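Local coordinates for DUF4439 domain-containing protein (Mycobacterium tuberculosis, PDB 2IB0) that is of unknown function but folds as a four-helix bundle, consistent with membership of the ferritin-like superfamily, at residues D22-A35 / R76-Q88. Residues are numbered along the deposited sequence; the frame is centred on the assembly and turned at random.
Sequences DNAALCDALAVEHA and RGVTAPIAAAGYQ
Asp22, in the first turns of helix 18-46, forms a salt bridge with Arg76, its OD1 lying 2.8 Å from Arg76 NH2. The guanidinium approaches from above the carboxylate plane, the two planes standing 74° apart, and NH1 adds a weak second bond to the same oxygen. Asp126 also forms a salt bridge with NH2, and Asp22 OD2 accepts from the backbone N of Glu122, which links this end of the contact to the start of helix 124-150 and the turn before it. Asn23 supplies the next grip: its OD1 takes Arg76 NH1 at 2.9 Å, on a lone pair in the carbonyl plane. Val78 CG2 packs against ND2 of the Asn23 amide. With the arginine chain extended from CG to NE, the guanidinium spans the gap to both residues, and Leu26 CD2 lies over the centre of one of its faces, 3.9 Å from CZ.

One turn on, Cys27 SG touches both Val78 CG1 and Pro81 CD, 3.8 Å from the latter. Leu30, with CG anti to its backbone N (chi1 175°), directs CD2 onto Ala80 CB and Pro81 CG. His34 presents its ring edge to Pro81 O, with CE1 3.1 Å from that oxygen, a buried carbonyl that finds no hydrogen-bond partner in the model. Ala83 CB makes a CH-pi contact over the imidazole face, 3.9 Å from the centroid. Ala35 CA lies almost on the normal of the Tyr87 ring, 3.9 Å from its centroid, in a second CH-pi contact; Tyr87 OH accepts a bond from Ala84 N at 3.0 Å, fixing the phenol against its own loop. Gly77 closes helix 52-75 in a Schellman motif, and the extended connection to helix 96-120 then runs along the outside of helix 18-46, a long crossover between the second and third helices as in ferritin-like four-helix bundles.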
loop_
_atom_site.group_PDB
_atom_site.type_symbol
_atom_site.label_atom_id
_atom_site.label_comp_id
_atom_site.label_asym_id
_atom_site.label_seq_id
_atom_site.Cartn_x
_atom_site.Cartn_y
_atom_site.Cartn_z
ATOM N N ASP A 22 9.842 14.260 12.397
ATOM C CA ASP A 22 9.472 14.359 10.976
ATOM C C ASP A 22 10.732 14.286 10.083
ATOM O O ASP A 22 10.824 13.415 9.207
ATOM C CB ASP A 22 8.675 15.670 10.744
ATOM C CG ASP A 22 7.914 15.698 9.425
ATOM O OD1 ASP A 22 8.100 14.785 8.557
ATOM O OD2 ASP A 22 7.077 16.644 9.267
ATOM N N ASN A 23 11.703 15.173 10.322
ATOM C CA ASN A 23 12.988 15.147 9.600
ATOM C C ASN A 23 13.735 13.833 9.721
ATOM O O ASN A 23 14.307 13.319 8.738
ATOM C CB ASN A 23 13.899 16.299 10.073
ATOM C CG ASN A 23 13.347 17.664 9.690
ATOM O OD1 ASN A 23 12.351 17.761 8.966
ATOM N ND2 ASN A 23 13.980 18.723 10.178
ATOM N N ALA A 24 13.758 13.303 10.943
ATOM C CA ALA A 24 14.425 12.052 11.184
ATOM C C ALA A 24 13.776 10.948 10.410
ATOM O O ALA A 24 14.494 10.129 9.834
ATOM C CB ALA A 24 14.470 11.718 12.666
ATOM N N ALA A 25 12.428 10.911 10.369
ATOM C CA ALA A 25 11.775 9.858 9.636
ATOM C C ALA A 25 12.070 9.973 8.139
ATOM O O ALA A 25 12.200 8.982 7.471
ATOM C CB ALA A 25 10.223 9.852 9.908
ATOM N N LEU A 26 12.080 11.181 7.590
ATOM C CA LEU A 26 12.191 11.304 6.146
ATOM C C LEU A 26 13.636 11.072 5.673
ATOM O O LEU A 26 13.853 10.547 4.552
ATOM C CB LEU A 26 11.655 12.672 5.692
ATOM C CG LEU A 26 11.622 12.966 4.183
ATOM C CD1 LEU A 26 10.680 12.073 3.424
ATOM C CD2 LEU A 26 11.384 14.446 3.860
ATOM N N CYS A 27 14.607 11.482 6.511
ATOM C CA CYS A 27 16.005 11.135 6.300
ATOM C C CYS A 27 16.210 9.628 6.316
ATOM O O CYS A 27 16.868 9.107 5.445
ATOM C CB CYS A 27 16.956 11.838 7.309
ATOM S SG CYS A 27 17.130 13.626 7.005
ATOM N N ASP A 28 15.629 8.919 7.289
ATOM C CA ASP A 28 15.712 7.440 7.297
ATOM C C ASP A 28 15.141 6.837 6.017
ATOM O O ASP A 28 15.680 5.868 5.507
ATOM C CB ASP A 28 14.920 6.828 8.438
ATOM C CG ASP A 28 15.543 7.067 9.785
ATOM O OD1 ASP A 28 16.764 7.305 9.862
ATOM O OD2 ASP A 28 14.777 7.043 10.775
ATOM N N ALA A 29 14.090 7.439 5.482
ATOM C CA ALA A 29 13.355 6.820 4.389
ATOM C C ALA A 29 14.172 7.036 3.145
ATOM O O ALA A 29 14.254 6.156 2.306
ATOM C CB ALA A 29 11.988 7.461 4.243
ATOM N N LEU A 30 14.813 8.204 3.068
ATOM C CA LEU A 30 15.726 8.523 1.964
ATOM C C LEU A 30 16.932 7.568 1.919
ATOM O O LEU A 30 17.356 7.144 0.838
ATOM C CB LEU A 30 16.225 9.973 2.046
ATOM C CG LEU A 30 17.274 10.291 0.986
ATOM C CD1 LEU A 30 16.785 9.938 -0.414
ATOM C CD2 LEU A 30 17.811 11.776 1.078
ATOM N N ALA A 31 17.483 7.284 3.099
ATOM C CA ALA A 31 18.584 6.333 3.286
ATOM C C ALA A 31 18.161 4.936 2.877
ATOM O O ALA A 31 18.919 4.209 2.286
ATOM C CB ALA A 31 19.089 6.358 4.732
ATOM N N VAL A 32 16.929 4.562 3.164
ATOM C CA VAL A 32 16.419 3.275 2.708
ATOM C C VAL A 32 16.301 3.235 1.160
ATOM O O VAL A 32 16.689 2.237 0.528
ATOM C CB VAL A 32 15.087 2.921 3.407
ATOM C CG1 VAL A 32 14.394 1.723 2.699
ATOM C CG2 VAL A 32 15.340 2.616 4.907
ATOM N N GLU A 33 15.775 4.311 0.570
ATOM C CA GLU A 33 15.723 4.484 -0.896
ATOM C C GLU A 33 17.081 4.348 -1.599
ATOM O O GLU A 33 17.178 3.626 -2.585
ATOM C CB GLU A 33 15.095 5.846 -1.276
ATOM C CG GLU A 33 13.557 5.954 -1.011
ATOM C CD GLU A 33 12.725 4.820 -1.646
ATOM O OE1 GLU A 33 12.975 4.424 -2.809
ATOM O OE2 GLU A 33 11.784 4.333 -0.995
ATOM N N HIS A 34 18.117 5.048 -1.134
ATOM C CA HIS A 34 19.453 4.862 -1.704
ATOM C C HIS A 34 19.883 3.384 -1.688
ATOM O O HIS A 34 20.363 2.864 -2.698
ATOM C CB HIS A 34 20.481 5.697 -0.960
ATOM C CG HIS A 34 20.404 7.153 -1.285
ATOM N ND1 HIS A 34 20.460 8.137 -0.324
ATOM C CD2 HIS A 34 20.287 7.794 -2.468
ATOM C CE1 HIS A 34 20.393 9.327 -0.896
ATOM N NE2 HIS A 34 20.267 9.146 -2.198
ATOM N N ALA A 35 19.670 2.731 -0.537
ATOM C CA ALA A 35 20.035 1.341 -0.312
ATOM C C ALA A 35 19.236 0.385 -1.187
ATOM O O ALA A 35 19.760 -0.665 -1.592
ATOM C CB ALA A 35 19.859 0.979 1.141
ATOM N N ARG A 76 12.746 21.984 3.609
ATOM C CA ARG A 76 12.760 22.002 5.064
ATOM C C ARG A 76 14.025 22.640 5.686
ATOM O O ARG A 76 14.082 22.816 6.910
ATOM C CB ARG A 76 12.630 20.579 5.604
ATOM C CG ARG A 76 11.333 19.879 5.248
ATOM C CD ARG A 76 11.299 18.526 5.905
ATOM N NE ARG A 76 10.025 17.822 5.707
ATOM C CZ ARG A 76 9.658 16.769 6.423
ATOM N NH1 ARG A 76 10.462 16.305 7.386
ATOM N NH2 ARG A 76 8.515 16.153 6.159
ATOM N N GLY A 77 15.031 22.954 4.864
ATOM C CA GLY A 77 16.321 23.442 5.367
ATOM C C GLY A 77 17.235 22.320 5.817
ATOM O O GLY A 77 18.153 22.522 6.628
ATOM N N VAL A 78 17.013 21.130 5.276
ATOM C CA VAL A 78 17.835 19.981 5.611
ATOM C C VAL A 78 18.625 19.560 4.371
ATOM O O VAL A 78 18.047 19.362 3.295
ATOM C CB VAL A 78 16.969 18.773 6.136
ATOM C CG1 VAL A 78 17.825 17.551 6.401
ATOM C CG2 VAL A 78 16.169 19.163 7.394
ATOM N N THR A 79 19.936 19.421 4.511
ATOM C CA THR A 79 20.737 18.879 3.416
ATOM C C THR A 79 20.595 17.362 3.466
ATOM O O THR A 79 20.879 16.736 4.496
ATOM C CB THR A 79 22.239 19.250 3.528
ATOM O OG1 THR A 79 22.736 18.796 4.792
ATOM C CG2 THR A 79 22.476 20.788 3.384
ATOM N N ALA A 80 20.122 16.784 2.364
ATOM C CA ALA A 80 19.856 15.347 2.267
ATOM C C ALA A 80 21.074 14.455 2.596
ATOM O O ALA A 80 22.214 14.782 2.209
ATOM C CB ALA A 80 19.317 15.029 0.876
ATOM N N PRO A 81 20.839 13.339 3.339
ATOM C CA PRO A 81 21.807 12.237 3.292
ATOM C C PRO A 81 22.081 11.834 1.833
ATOM O O PRO A 81 21.137 11.655 1.042
ATOM C CB PRO A 81 21.093 11.085 4.048
ATOM C CG PRO A 81 19.653 11.515 4.212
ATOM C CD PRO A 81 19.724 13.034 4.258
ATOM N N ILE A 82 23.362 11.745 1.479
ATOM C CA ILE A 82 23.768 11.243 0.161
ATOM C C ILE A 82 24.011 9.724 0.239
ATOM O O ILE A 82 24.137 9.169 1.340
ATOM C CB ILE A 82 25.006 12.005 -0.400
ATOM C CG1 ILE A 82 26.273 11.686 0.410
ATOM C CG2 ILE A 82 24.714 13.523 -0.456
ATOM C CD1 ILE A 82 27.569 11.827 -0.370
ATOM N N ALA A 83 24.058 9.043 -0.904
ATOM C CA ALA A 83 24.246 7.591 -0.876
ATOM C C ALA A 83 25.664 7.211 -0.383
ATOM O O ALA A 83 26.630 7.966 -0.576
ATOM C CB ALA A 83 23.957 6.984 -2.246
ATOM N N ALA A 84 25.761 6.058 0.291
ATOM C CA ALA A 84 27.047 5.435 0.607
ATOM C C ALA A 84 27.545 4.753 -0.682
ATOM O O ALA A 84 26.728 4.395 -1.553
ATOM C CB ALA A 84 26.899 4.423 1.772
ATOM N N ALA A 85 28.870 4.606 -0.808
ATOM C CA ALA A 85 29.537 3.934 -1.959
ATOM C C ALA A 85 29.052 2.484 -2.181
ATOM O O ALA A 85 28.616 2.114 -3.286
ATOM C CB ALA A 85 31.053 3.981 -1.774
ATOM N N GLY A 86 29.138 1.678 -1.119
ATOM C CA GLY A 86 28.452 0.387 -1.031
ATOM C C GLY A 86 27.542 0.288 0.193
ATOM O O GLY A 86 27.547 1.152 1.088
ATOM N N TYR A 87 26.714 -0.756 0.204
ATOM C CA TYR A 87 25.846 -1.088 1.339
ATOM C C TYR A 87 26.138 -2.530 1.658
ATOM O O TYR A 87 26.729 -3.245 0.861
ATOM C CB TYR A 87 24.359 -0.887 1.025
ATOM C CG TYR A 87 23.997 0.583 0.920
ATOM C CD1 TYR A 87 23.542 1.302 2.036
ATOM C CD2 TYR A 87 24.151 1.276 -0.289
ATOM C CE1 TYR A 87 23.258 2.670 1.937
ATOM C CE2 TYR A 87 23.833 2.626 -0.396
ATOM C CZ TYR A 87 23.405 3.314 0.716
ATOM O OH TYR A 87 23.149 4.654 0.593
ATOM N N GLN A 88 25.789 -2.927 2.864
ATOM C CA GLN A 88 25.661 -4.310 3.186
ATOM C C GLN A 88 24.183 -4.604 2.797
ATOM O O GLN A 88 23.268 -3.995 3.355
ATOM C CB GLN A 88 25.931 -4.446 4.678
ATOM C CG GLN A 88 25.603 -5.765 5.286
ATOM C CD GLN A 88 26.490 -6.860 4.785
ATOM O OE1 GLN A 88 26.013 -7.946 4.483
ATOM N NE2 GLN A 88 27.796 -6.593 4.686
#